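Long-range contacts in aspartokinase (Arabidopsis thaliana, PDB 2CDQ), which phosphorylates L-aspartate with ATP, the first step toward lysine, threonine, methionine and isoleucine, in a homodimer that binds lysine and S-adenosylmethionine as allosteric effectors: residues L75-K79 against I91-S95; T260-Y266 against V475-K480; E303-V308 against T319-K323. All coordinates share one frame; numbering follows the deposited sequence.

Contact 1 of 3, residues L75-K79 against I91-S95; sequences LAGEK and IEELS
A76 and E93 bring the two backbones closest, CA to CA 5.4 Å, where the last turns of helix 69-80 meet the first turn of helix 92-108. The small methyl of A76 sits at this closest point: its CB lies 3.9 Å from E93 CB and 4.1 Å from I91 CG2. I91 holds the N-cap position of the second helix, and its CD1 reaches across to the carbonyl oxygen A76 O. On the more open side, E93 CG lies beside the backbone N (chi1 -84°) and the chain then bends at chi2 (69°), which turns the carboxylate from L75 toward K79. On the way E93 CG passes L75 CB at 3.7 Å. K79, extended beyond CG, crosses E93 at about a right angle and places NZ 3.2 Å from E93 OE2, on the syn lone pair of that oxygen. The salt bridge lies on the exposed side of the A76-I91 contact. The L75 side chain is about 11 Å from a bound S-adenosylmethionine. Deeper in, A76 and L94 both rest on L126 of helix 113-132. The whole is a helix-loop-helix junction of the amino acid kinase domain.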
ATOM      1  N   LEU A  75     -14.474  -8.585  30.264  1.00 62.46           N
ATOM      2  CA  LEU A  75     -14.236  -7.488  31.198  1.00 63.17           C
ATOM      3  C   LEU A  75     -14.041  -8.014  32.619  1.00 63.65           C
ATOM      4  O   LEU A  75     -13.131  -7.571  33.321  1.00 63.63           O
ATOM      5  CB  LEU A  75     -15.359  -6.443  31.139  1.00 63.14           C
ATOM      6  CG  LEU A  75     -15.247  -5.368  30.045  1.00 63.23           C
ATOM      7  CD1 LEU A  75     -16.606  -4.759  29.729  1.00 63.51           C
ATOM      8  CD2 LEU A  75     -14.246  -4.278  30.406  1.00 63.00           C
ATOM      9  N   ALA A  76     -14.881  -8.973  33.014  1.00 64.30           N
ATOM     10  CA  ALA A  76     -14.774  -9.653  34.310  1.00 64.93           C
ATOM     11  C   ALA A  76     -13.423 -10.354  34.469  1.00 65.52           C
ATOM     12  O   ALA A  76     -12.852 -10.387  35.571  1.00 65.58           O
ATOM     13  CB  ALA A  76     -15.920 -10.650  34.492  1.00 64.67           C
ATOM     14  N   GLY A  77     -12.922 -10.905  33.360  1.00 66.10           N
ATOM     15  CA  GLY A  77     -11.607 -11.534  33.317  1.00 66.87           C
ATOM     16  C   GLY A  77     -10.502 -10.562  33.668  1.00 67.55           C
ATOM     17  O   GLY A  77      -9.767 -10.779  34.629  1.00 67.54           O
ATOM     18  N   GLU A  78     -10.399  -9.480  32.896  1.00 68.34           N
ATOM     19  CA  GLU A  78      -9.395  -8.441  33.142  1.00 69.12           C
ATOM     20  C   GLU A  78      -9.415  -7.935  34.582  1.00 69.29           C
ATOM     21  O   GLU A  78      -8.359  -7.748  35.181  1.00 69.44           O
ATOM     22  CB  GLU A  78      -9.566  -7.258  32.183  1.00 69.37           C
ATOM     23  CG  GLU A  78      -8.634  -7.264  30.975  1.00 70.69           C
ATOM     24  CD  GLU A  78      -9.360  -7.573  29.671  1.00 72.45           C
ATOM     25  OE1 GLU A  78     -10.260  -6.788  29.281  1.00 73.12           O
ATOM     26  OE2 GLU A  78      -9.017  -8.591  29.029  1.00 72.75           O
ATOM     27  N   LYS A  79     -10.612  -7.716  35.126  1.00 69.59           N
ATOM     28  CA  LYS A  79     -10.761  -7.174  36.476  1.00 69.88           C
ATOM     29  C   LYS A  79     -10.284  -8.162  37.530  1.00 70.10           C
ATOM     30  O   LYS A  79      -9.624  -7.776  38.503  1.00 70.22           O
ATOM     31  CB  LYS A  79     -12.207  -6.740  36.748  1.00 69.94           C
ATOM     32  CG  LYS A  79     -12.511  -5.317  36.288  1.00 70.26           C
ATOM     33  CD  LYS A  79     -13.849  -4.809  36.815  1.00 71.03           C
ATOM     34  CE  LYS A  79     -14.222  -3.465  36.187  1.00 71.66           C
ATOM     35  NZ  LYS A  79     -15.547  -2.964  36.656  1.00 71.76           N
ATOM     36  N   ILE A  91     -17.211  -8.510  41.541  1.00 74.58           N
ATOM     37  CA  ILE A  91     -16.938  -7.931  40.222  1.00 73.82           C
ATOM     38  C   ILE A  91     -18.237  -7.482  39.552  1.00 73.39           C
ATOM     39  O   ILE A  91     -19.155  -8.283  39.349  1.00 73.35           O
ATOM     40  CB  ILE A  91     -16.158  -8.896  39.297  1.00 73.83           C
ATOM     41  CG1 ILE A  91     -14.762  -9.170  39.870  1.00 73.78           C
ATOM     42  CG2 ILE A  91     -16.048  -8.312  37.889  1.00 73.66           C
ATOM     43  CD1 ILE A  91     -13.976 -10.248  39.135  1.00 74.02           C
ATOM     44  N   GLU A  92     -18.294  -6.189  39.237  1.00 72.78           N
ATOM     45  CA  GLU A  92     -19.448  -5.550  38.598  1.00 72.07           C
ATOM     46  C   GLU A  92     -20.045  -6.356  37.452  1.00 71.16           C
ATOM     47  O   GLU A  92     -21.255  -6.597  37.421  1.00 71.09           O
ATOM     48  CB  GLU A  92     -19.062  -4.155  38.103  1.00 72.32           C
ATOM     49  CG  GLU A  92     -19.679  -3.013  38.893  1.00 73.79           C
ATOM     50  CD  GLU A  92     -21.072  -2.659  38.397  1.00 75.97           C
ATOM     51  OE1 GLU A  92     -21.202  -1.626  37.704  1.00 76.96           O
ATOM     52  OE2 GLU A  92     -22.029  -3.419  38.681  1.00 76.55           O
ATOM     53  N   GLU A  93     -19.192  -6.770  36.520  1.00 70.06           N
ATOM     54  CA  GLU A  93     -19.620  -7.549  35.364  1.00 69.09           C
ATOM     55  C   GLU A  93     -20.185  -8.917  35.747  1.00 68.36           C
ATOM     56  O   GLU A  93     -21.141  -9.388  35.129  1.00 68.27           O
ATOM     57  CB  GLU A  93     -18.474  -7.695  34.360  1.00 69.10           C
ATOM     58  CG  GLU A  93     -18.313  -6.513  33.404  1.00 69.36           C
ATOM     59  CD  GLU A  93     -17.823  -5.230  34.076  1.00 69.93           C
ATOM     60  OE1 GLU A  93     -18.095  -4.141  33.521  1.00 70.17           O
ATOM     61  OE2 GLU A  93     -17.171  -5.302  35.145  1.00 69.68           O
ATOM     62  N   LEU A  94     -19.603  -9.545  36.768  1.00 67.52           N
ATOM     63  CA  LEU A  94     -20.104 -10.823  37.270  1.00 66.63           C
ATOM     64  C   LEU A  94     -21.506 -10.690  37.870  1.00 66.22           C
ATOM     65  O   LEU A  94     -22.361 -11.551  37.647  1.00 66.29           O
ATOM     66  CB  LEU A  94     -19.131 -11.440  38.278  1.00 66.49           C
ATOM     67  CG  LEU A  94     -19.581 -12.689  39.041  1.00 65.90           C
ATOM     68  CD1 LEU A  94     -19.799 -13.879  38.114  1.00 65.07           C
ATOM     69  CD2 LEU A  94     -18.571 -13.023  40.118  1.00 66.01           C
ATOM     70  N   SER A  95     -21.737  -9.612  38.621  1.00 65.53           N
ATOM     71  CA  SER A  95     -23.067  -9.308  39.170  1.00 64.81           C
ATOM     72  C   SER A  95     -24.104  -9.087  38.065  1.00 64.11           C
ATOM     73  O   SER A  95     -25.264  -9.486  38.201  1.00 64.12           O
ATOM     74  CB  SER A  95     -23.015  -8.082  40.087  1.00 64.78           C
ATOM     75  OG  SER A  95     -22.236  -8.343  41.241  1.00 65.35           O
TER

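Contact 2 of 3, residues T260-Y266 against V475-K480; sequences TCDPTIY and VQALHK
A helix of the second ACT repeat, 468-483, docks here on the loop between strands 248-253 and 274-276 of the amino acid kinase domain, so the contact is an interdomain seam. H479 is its pivot. With CG anti to the backbone N (chi1 -167°), the imidazole leans out from the helix into the loop: one nitrogen, NE2, takes T260 and the other, ND1, takes E484, while Y266 presents its edge to the imidazole face. NE2 pairs with T260 OG1 at 2.5 Å, the hydroxyl lying near the ring plane; either atom could be the donor. T260 OG1 also meets the backbone N of T270. C261 SG approaches the same end obliquely, 3.6 Å from H479 CD2. The Y266 pair is offset edge-to-face, centroids 5.2 Å apart and planes at 78°. E484 OE2, just past the helix, bonds both H479 ND1 and Y266 OH; with T260 it fixes the turn of the imidazole, while at Y266 it only anchors the hydroxyl, and the packing of H479 and Q476 bears on the turn of the phenol ring. The start of the Q476 side chain lies over one face of the tyrosine, toward its rim; CG is 3.7 Å from Y266 CB, the amide plane is turned only 14° from the ring plane, and NE2 makes a weak bond of 3.3 Å to I265 O. K480 crosses Y266 near the hydroxyl, its CG 3.5 Å from OH. Within the loop, D262 OD2 accepts from T264 N in an Asx turn and also from T264 OG1. Nearer strand 332-339, I265 CG2 meets V475 CG1 at 4.2 Å, and both side chains continue onto L337. V475 and L478 touch I423 of strand 420-427, while A477 and L478 face helix 432-446.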
ATOM      1  N   THR A 260     -27.721   0.825   1.964  1.00 59.04           N
ATOM      2  CA  THR A 260     -26.862   1.648   1.116  1.00 59.43           C
ATOM      3  C   THR A 260     -25.876   2.481   1.931  1.00 59.65           C
ATOM      4  O   THR A 260     -24.933   3.045   1.375  1.00 59.84           O
ATOM      5  CB  THR A 260     -27.679   2.566   0.181  1.00 59.41           C
ATOM      6  OG1 THR A 260     -28.624   3.316   0.949  1.00 59.96           O
ATOM      7  CG2 THR A 260     -28.428   1.751  -0.847  1.00 59.80           C
ATOM      8  N   CYS A 261     -26.114   2.563   3.241  1.00 59.82           N
ATOM      9  CA  CYS A 261     -25.170   3.130   4.214  1.00 60.08           C
ATOM     10  C   CYS A 261     -25.684   2.814   5.614  1.00 60.13           C
ATOM     11  O   CYS A 261     -26.700   2.131   5.759  1.00 60.06           O
ATOM     12  CB  CYS A 261     -25.001   4.644   4.039  1.00 60.11           C
ATOM     13  SG  CYS A 261     -26.452   5.630   4.480  1.00 60.74           S
ATOM     14  N   ASP A 262     -24.990   3.306   6.638  1.00 60.20           N
ATOM     15  CA  ASP A 262     -25.418   3.093   8.022  1.00 60.25           C
ATOM     16  C   ASP A 262     -26.523   4.095   8.412  1.00 59.94           C
ATOM     17  O   ASP A 262     -26.292   5.301   8.410  1.00 60.08           O
ATOM     18  CB  ASP A 262     -24.213   3.164   8.966  1.00 60.37           C
ATOM     19  CG  ASP A 262     -24.587   3.001  10.430  1.00 61.42           C
ATOM     20  OD1 ASP A 262     -23.768   3.389  11.291  1.00 62.88           O
ATOM     21  OD2 ASP A 262     -25.683   2.486  10.734  1.00 62.12           O
ATOM     22  N   PRO A 263     -27.737   3.591   8.720  1.00 59.65           N
ATOM     23  CA  PRO A 263     -28.886   4.431   9.087  1.00 59.33           C
ATOM     24  C   PRO A 263     -28.656   5.295  10.324  1.00 59.11           C
ATOM     25  O   PRO A 263     -29.315   6.323  10.487  1.00 59.22           O
ATOM     26  CB  PRO A 263     -30.000   3.410   9.350  1.00 59.27           C
ATOM     27  CG  PRO A 263     -29.301   2.129   9.590  1.00 59.51           C
ATOM     28  CD  PRO A 263     -28.102   2.164   8.713  1.00 59.53           C
ATOM     29  N   THR A 264     -27.729   4.870  11.178  1.00 58.87           N
ATOM     30  CA  THR A 264     -27.285   5.643  12.333  1.00 58.68           C
ATOM     31  C   THR A 264     -26.665   6.968  11.896  1.00 58.36           C
ATOM     32  O   THR A 264     -26.675   7.940  12.643  1.00 58.62           O
ATOM     33  CB  THR A 264     -26.229   4.856  13.130  1.00 58.80           C
ATOM     34  OG1 THR A 264     -26.723   3.540  13.406  1.00 58.99           O
ATOM     35  CG2 THR A 264     -25.894   5.553  14.445  1.00 59.54           C
ATOM     36  N   ILE A 265     -26.138   6.989  10.676  1.00 57.92           N
ATOM     37  CA  ILE A 265     -25.397   8.123  10.138  1.00 57.45           C
ATOM     38  C   ILE A 265     -26.301   8.993   9.266  1.00 57.38           C
ATOM     39  O   ILE A 265     -26.236  10.230   9.323  1.00 57.23           O
ATOM     40  CB  ILE A 265     -24.167   7.620   9.340  1.00 57.37           C
ATOM     41  CG1 ILE A 265     -23.185   6.927  10.287  1.00 57.18           C
ATOM     42  CG2 ILE A 265     -23.488   8.748   8.568  1.00 57.03           C
ATOM     43  CD1 ILE A 265     -22.285   5.927   9.623  1.00 56.58           C
ATOM     44  N   TYR A 266     -27.141   8.337   8.470  1.00 57.20           N
ATOM     45  CA  TYR A 266     -28.079   9.013   7.579  1.00 57.27           C
ATOM     46  C   TYR A 266     -29.347   8.162   7.447  1.00 57.53           C
ATOM     47  O   TYR A 266     -29.283   7.003   7.021  1.00 57.71           O
ATOM     48  CB  TYR A 266     -27.406   9.277   6.225  1.00 57.06           C
ATOM     49  CG  TYR A 266     -28.238  10.016   5.189  1.00 56.45           C
ATOM     50  CD1 TYR A 266     -28.262   9.586   3.870  1.00 56.66           C
ATOM     51  CD2 TYR A 266     -28.982  11.149   5.520  1.00 55.87           C
ATOM     52  CE1 TYR A 266     -29.007  10.256   2.904  1.00 56.57           C
ATOM     53  CE2 TYR A 266     -29.742  11.825   4.558  1.00 55.01           C
ATOM     54  CZ  TYR A 266     -29.748  11.369   3.251  1.00 55.50           C
ATOM     55  OH  TYR A 266     -30.486  12.014   2.280  1.00 54.80           O
ATOM     56  N   VAL A 475     -20.708  11.556   3.765  1.00 52.19           N
ATOM     57  CA  VAL A 475     -21.458  10.330   3.505  1.00 51.37           C
ATOM     58  C   VAL A 475     -22.880  10.665   3.048  1.00 51.11           C
ATOM     59  O   VAL A 475     -23.369  10.120   2.057  1.00 51.19           O
ATOM     60  CB  VAL A 475     -21.474   9.388   4.733  1.00 51.16           C
ATOM     61  CG1 VAL A 475     -22.453   8.253   4.525  1.00 51.00           C
ATOM     62  CG2 VAL A 475     -20.085   8.828   4.993  1.00 50.51           C
ATOM     63  N   GLN A 476     -23.519  11.585   3.759  1.00 50.66           N
ATOM     64  CA  GLN A 476     -24.869  12.026   3.421  1.00 50.30           C
ATOM     65  C   GLN A 476     -24.927  12.627   2.022  1.00 50.01           C
ATOM     66  O   GLN A 476     -25.807  12.277   1.233  1.00 50.06           O
ATOM     67  CB  GLN A 476     -25.374  13.032   4.453  1.00 50.30           C
ATOM     68  CG  GLN A 476     -25.472  12.462   5.861  1.00 50.26           C
ATOM     69  CD  GLN A 476     -25.809  13.509   6.901  1.00 50.92           C
ATOM     70  OE1 GLN A 476     -26.314  14.588   6.581  1.00 50.86           O
ATOM     71  NE2 GLN A 476     -25.534  13.194   8.160  1.00 51.43           N
ATOM     72  N   ALA A 477     -23.987  13.520   1.719  1.00 49.57           N
ATOM     73  CA  ALA A 477     -23.894  14.128   0.393  1.00 49.31           C
ATOM     74  C   ALA A 477     -23.713  13.069  -0.708  1.00 49.21           C
ATOM     75  O   ALA A 477     -24.425  13.082  -1.718  1.00 48.98           O
ATOM     76  CB  ALA A 477     -22.769  15.139   0.358  1.00 49.08           C
ATOM     77  N   LEU A 478     -22.779  12.144  -0.494  1.00 49.14           N
ATOM     78  CA  LEU A 478     -22.513  11.082  -1.457  1.00 49.30           C
ATOM     79  C   LEU A 478     -23.752  10.215  -1.693  1.00 49.70           C
ATOM     80  O   LEU A 478     -24.074   9.874  -2.836  1.00 49.80           O
ATOM     81  CB  LEU A 478     -21.314  10.233  -1.014  1.00 49.09           C
ATOM     82  CG  LEU A 478     -19.919  10.866  -1.164  1.00 48.76           C
ATOM     83  CD1 LEU A 478     -18.854   9.978  -0.554  1.00 47.38           C
ATOM     84  CD2 LEU A 478     -19.567  11.183  -2.623  1.00 47.68           C
ATOM     85  N   HIS A 479     -24.456   9.887  -0.613  1.00 49.92           N
ATOM     86  CA  HIS A 479     -25.667   9.085  -0.690  1.00 50.06           C
ATOM     87  C   HIS A 479     -26.750   9.810  -1.478  1.00 50.63           C
ATOM     88  O   HIS A 479     -27.432   9.205  -2.303  1.00 50.72           O
ATOM     89  CB  HIS A 479     -26.163   8.752   0.712  1.00 49.83           C
ATOM     90  CG  HIS A 479     -27.205   7.681   0.745  1.00 49.66           C
ATOM     91  ND1 HIS A 479     -28.543   7.940   0.540  1.00 49.27           N
ATOM     92  CD2 HIS A 479     -27.106   6.347   0.964  1.00 49.41           C
ATOM     93  CE1 HIS A 479     -29.224   6.809   0.628  1.00 49.57           C
ATOM     94  NE2 HIS A 479     -28.376   5.830   0.887  1.00 49.15           N
ATOM     95  N   LYS A 480     -26.893  11.109  -1.223  1.00 51.49           N
ATOM     96  CA  LYS A 480     -27.865  11.949  -1.929  1.00 52.36           C
ATOM     97  C   LYS A 480     -27.633  11.935  -3.440  1.00 52.87           C
ATOM     98  O   LYS A 480     -28.585  11.884  -4.220  1.00 53.11           O
ATOM     99  CB  LYS A 480     -27.808  13.392  -1.410  1.00 52.43           C
ATOM    100  CG  LYS A 480     -28.555  13.649  -0.101  1.00 52.73           C
ATOM    101  CD  LYS A 480     -28.200  15.026   0.449  1.00 53.34           C
ATOM    102  CE  LYS A 480     -28.900  15.315   1.770  1.00 53.91           C
ATOM    103  NZ  LYS A 480     -28.246  16.451   2.493  1.00 53.98           N
TER

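Contact 3 of 3, residues E303-V308 against T319-K323; sequences EIPVRV and TIITK
A chi1 of -169° swings R307 CG to the side opposite its own backbone N; the chain runs straight to CD and turns at chi3 (-64°), which folds the guanidinium over I320. CG1 of I320, set beside its own backbone N, lies against one face of the group, 3.4 Å from R307 CZ, and the two side chains run alongside each other. The arginine's polar rim is used outside the pair: NE forms a salt bridge with E248 and NH1 bonds P317 O. P305 packs on the other branch of I320, its CB 4.1 Å from I320 CG2. The backbones form an antiparallel beta hairpin, strand 306-310 against 319-322, inserted in the mixed sheet of the kinase domain between strands 248-253 and 274-276. V306 and I321 are a hydrogen-bonded pair, with V306 N to I321 O at 3.1 Å and I321 N to V306 O at 2.6 Å. V308 and T319 form the other, V308 N to T319 O 2.9 Å and T319 N to V308 O 3.1 Å. On the buried face I321 CD1 spans V306 CG1 (4.0 Å) and V308 CG2 (4.2 Å), all three side chains packing on L291. V272 O and V258 N satisfy T319 OG1.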
ATOM      1  N   GLU A 303     -20.985 -23.640  -1.935  1.00 67.48           N
ATOM      2  CA  GLU A 303     -21.918 -23.042  -2.905  1.00 67.14           C
ATOM      3  C   GLU A 303     -23.351 -22.933  -2.382  1.00 66.58           C
ATOM      4  O   GLU A 303     -24.296 -23.453  -2.982  1.00 66.76           O
ATOM      5  CB  GLU A 303     -21.860 -23.764  -4.254  1.00 67.32           C
ATOM      6  CG  GLU A 303     -20.571 -23.506  -5.008  1.00 68.54           C
ATOM      7  CD  GLU A 303     -20.661 -23.907  -6.459  1.00 70.20           C
ATOM      8  OE1 GLU A 303     -20.901 -23.013  -7.300  1.00 71.35           O
ATOM      9  OE2 GLU A 303     -20.505 -25.113  -6.758  1.00 70.71           O
ATOM     10  N   ILE A 304     -23.484 -22.243  -1.252  1.00 65.81           N
ATOM     11  CA  ILE A 304     -24.760 -22.037  -0.574  1.00 64.83           C
ATOM     12  C   ILE A 304     -24.962 -20.537  -0.365  1.00 64.43           C
ATOM     13  O   ILE A 304     -24.135 -19.886   0.288  1.00 64.45           O
ATOM     14  CB  ILE A 304     -24.771 -22.718   0.814  1.00 64.70           C
ATOM     15  CG1 ILE A 304     -24.247 -24.151   0.728  1.00 64.31           C
ATOM     16  CG2 ILE A 304     -26.163 -22.680   1.428  1.00 64.57           C
ATOM     17  CD1 ILE A 304     -23.695 -24.664   2.032  1.00 63.72           C
ATOM     18  N   PRO A 305     -26.058 -19.979  -0.918  1.00 63.86           N
ATOM     19  CA  PRO A 305     -26.354 -18.552  -0.742  1.00 63.27           C
ATOM     20  C   PRO A 305     -26.554 -18.184   0.727  1.00 62.62           C
ATOM     21  O   PRO A 305     -27.104 -18.978   1.495  1.00 62.63           O
ATOM     22  CB  PRO A 305     -27.663 -18.359  -1.523  1.00 63.37           C
ATOM     23  CG  PRO A 305     -28.249 -19.730  -1.661  1.00 63.57           C
ATOM     24  CD  PRO A 305     -27.078 -20.657  -1.740  1.00 63.84           C
ATOM     25  N   VAL A 306     -26.082 -17.000   1.110  1.00 61.87           N
ATOM     26  CA  VAL A 306     -26.299 -16.471   2.460  1.00 60.89           C
ATOM     27  C   VAL A 306     -27.354 -15.370   2.387  1.00 60.60           C
ATOM     28  O   VAL A 306     -27.315 -14.526   1.489  1.00 60.50           O
ATOM     29  CB  VAL A 306     -24.975 -15.977   3.112  1.00 60.64           C
ATOM     30  CG1 VAL A 306     -25.240 -15.165   4.370  1.00 60.27           C
ATOM     31  CG2 VAL A 306     -24.075 -17.160   3.440  1.00 60.09           C
ATOM     32  N   ARG A 307     -28.312 -15.406   3.311  1.00 60.26           N
ATOM     33  CA  ARG A 307     -29.381 -14.408   3.357  1.00 60.17           C
ATOM     34  C   ARG A 307     -29.362 -13.605   4.656  1.00 60.11           C
ATOM     35  O   ARG A 307     -29.260 -14.172   5.750  1.00 60.15           O
ATOM     36  CB  ARG A 307     -30.751 -15.064   3.170  1.00 59.99           C
ATOM     37  CG  ARG A 307     -31.884 -14.066   2.944  1.00 59.79           C
ATOM     38  CD  ARG A 307     -33.213 -14.774   2.768  1.00 59.89           C
ATOM     39  NE  ARG A 307     -33.227 -15.614   1.574  1.00 59.20           N
ATOM     40  CZ  ARG A 307     -33.601 -15.195   0.370  1.00 58.77           C
ATOM     41  NH1 ARG A 307     -34.001 -13.938   0.187  1.00 58.21           N
ATOM     42  NH2 ARG A 307     -33.571 -16.035  -0.655  1.00 58.32           N
ATOM     43  N   VAL A 308     -29.464 -12.286   4.527  1.00 59.85           N
ATOM     44  CA  VAL A 308     -29.529 -11.416   5.691  1.00 59.74           C
ATOM     45  C   VAL A 308     -30.954 -10.890   5.823  1.00 60.10           C
ATOM     46  O   VAL A 308     -31.449 -10.183   4.939  1.00 60.00           O
ATOM     47  CB  VAL A 308     -28.494 -10.272   5.622  1.00 59.54           C
ATOM     48  CG1 VAL A 308     -28.500  -9.472   6.904  1.00 59.23           C
ATOM     49  CG2 VAL A 308     -27.104 -10.832   5.376  1.00 59.13           C
ATOM     50  N   THR A 319     -31.508  -9.406   1.892  1.00 63.05           N
ATOM     51  CA  THR A 319     -30.339  -9.375   1.018  1.00 62.36           C
ATOM     52  C   THR A 319     -29.825 -10.795   0.809  1.00 62.19           C
ATOM     53  O   THR A 319     -29.420 -11.455   1.770  1.00 62.15           O
ATOM     54  CB  THR A 319     -29.223  -8.481   1.613  1.00 62.21           C
ATOM     55  OG1 THR A 319     -29.651  -7.117   1.608  1.00 61.82           O
ATOM     56  CG2 THR A 319     -27.946  -8.582   0.805  1.00 62.05           C
ATOM     57  N   ILE A 320     -29.859 -11.267  -0.439  1.00 61.96           N
ATOM     58  CA  ILE A 320     -29.297 -12.578  -0.778  1.00 62.06           C
ATOM     59  C   ILE A 320     -27.886 -12.386  -1.304  1.00 62.14           C
ATOM     60  O   ILE A 320     -27.670 -11.656  -2.277  1.00 62.40           O
ATOM     61  CB  ILE A 320     -30.128 -13.384  -1.836  1.00 62.04           C
ATOM     62  CG1 ILE A 320     -31.631 -13.237  -1.615  1.00 63.02           C
ATOM     63  CG2 ILE A 320     -29.791 -14.866  -1.783  1.00 61.40           C
ATOM     64  CD1 ILE A 320     -32.338 -12.381  -2.648  1.00 64.02           C
ATOM     65  N   ILE A 321     -26.926 -13.033  -0.650  1.00 62.17           N
ATOM     66  CA  ILE A 321     -25.549 -13.030  -1.121  1.00 62.10           C
ATOM     67  C   ILE A 321     -25.282 -14.301  -1.932  1.00 62.39           C
ATOM     68  O   ILE A 321     -25.401 -15.418  -1.417  1.00 62.29           O
ATOM     69  CB  ILE A 321     -24.541 -12.899   0.032  1.00 61.89           C
ATOM     70  CG1 ILE A 321     -24.936 -11.743   0.958  1.00 61.26           C
ATOM     71  CG2 ILE A 321     -23.133 -12.703  -0.527  1.00 61.83           C
ATOM     72  CD1 ILE A 321     -24.320 -11.821   2.353  1.00 60.54           C
ATOM     73  N   THR A 322     -24.941 -14.110  -3.206  1.00 62.69           N
ATOM     74  CA  THR A 322     -24.693 -15.214  -4.139  1.00 62.81           C
ATOM     75  C   THR A 322     -23.348 -15.045  -4.846  1.00 62.90           C
ATOM     76  O   THR A 322     -22.714 -13.987  -4.743  1.00 62.95           O
ATOM     77  CB  THR A 322     -25.829 -15.350  -5.196  1.00 62.87           C
ATOM     78  OG1 THR A 322     -26.087 -14.077  -5.801  1.00 62.71           O
ATOM     79  CG2 THR A 322     -27.123 -15.874  -4.562  1.00 62.86           C
ATOM     80  N   LYS A 323     -22.919 -16.099  -5.544  1.00 63.00           N
ATOM     81  CA  LYS A 323     -21.679 -16.098  -6.334  1.00 63.01           C
ATOM     82  C   LYS A 323     -21.664 -14.934  -7.332  1.00 62.62           C
ATOM     83  O   LYS A 323     -20.707 -14.155  -7.378  1.00 62.48           O
ATOM     84  CB  LYS A 323     -21.535 -17.434  -7.076  1.00 63.21           C
ATOM     85  CG  LYS A 323     -20.192 -17.674  -7.775  1.00 64.18           C
ATOM     86  CD  LYS A 323     -19.208 -18.427  -6.870  1.00 66.17           C
ATOM     87  CE  LYS A 323     -18.454 -19.536  -7.631  1.00 66.71           C
ATOM     88  NZ  LYS A 323     -17.529 -19.028  -8.692  1.00 66.95           N
TER

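Overall arrangement
Contact 1 closes first along the chain, well before the other two; contact 3 is nested inside the long loop that contact 2 closes. Contacts 1 and 3 both belong to the amino acid kinase domain, yet their centres are about 38 Å apart, on opposite sides of the chain's centre: one joins helices, the other strands of the central mixed sheet. The centre of contact 2 lies about 37 Å from that of contact 1 and about 24 Å from that of contact 3, with its nearest atoms about 8 Å from the latter. Its loop runs between strands 248-253 and 274-276, the same strands that flank the hairpin of contact 3. The second ACT repeat is therefore seated on a loop rooted in the catalytic domain's sheet.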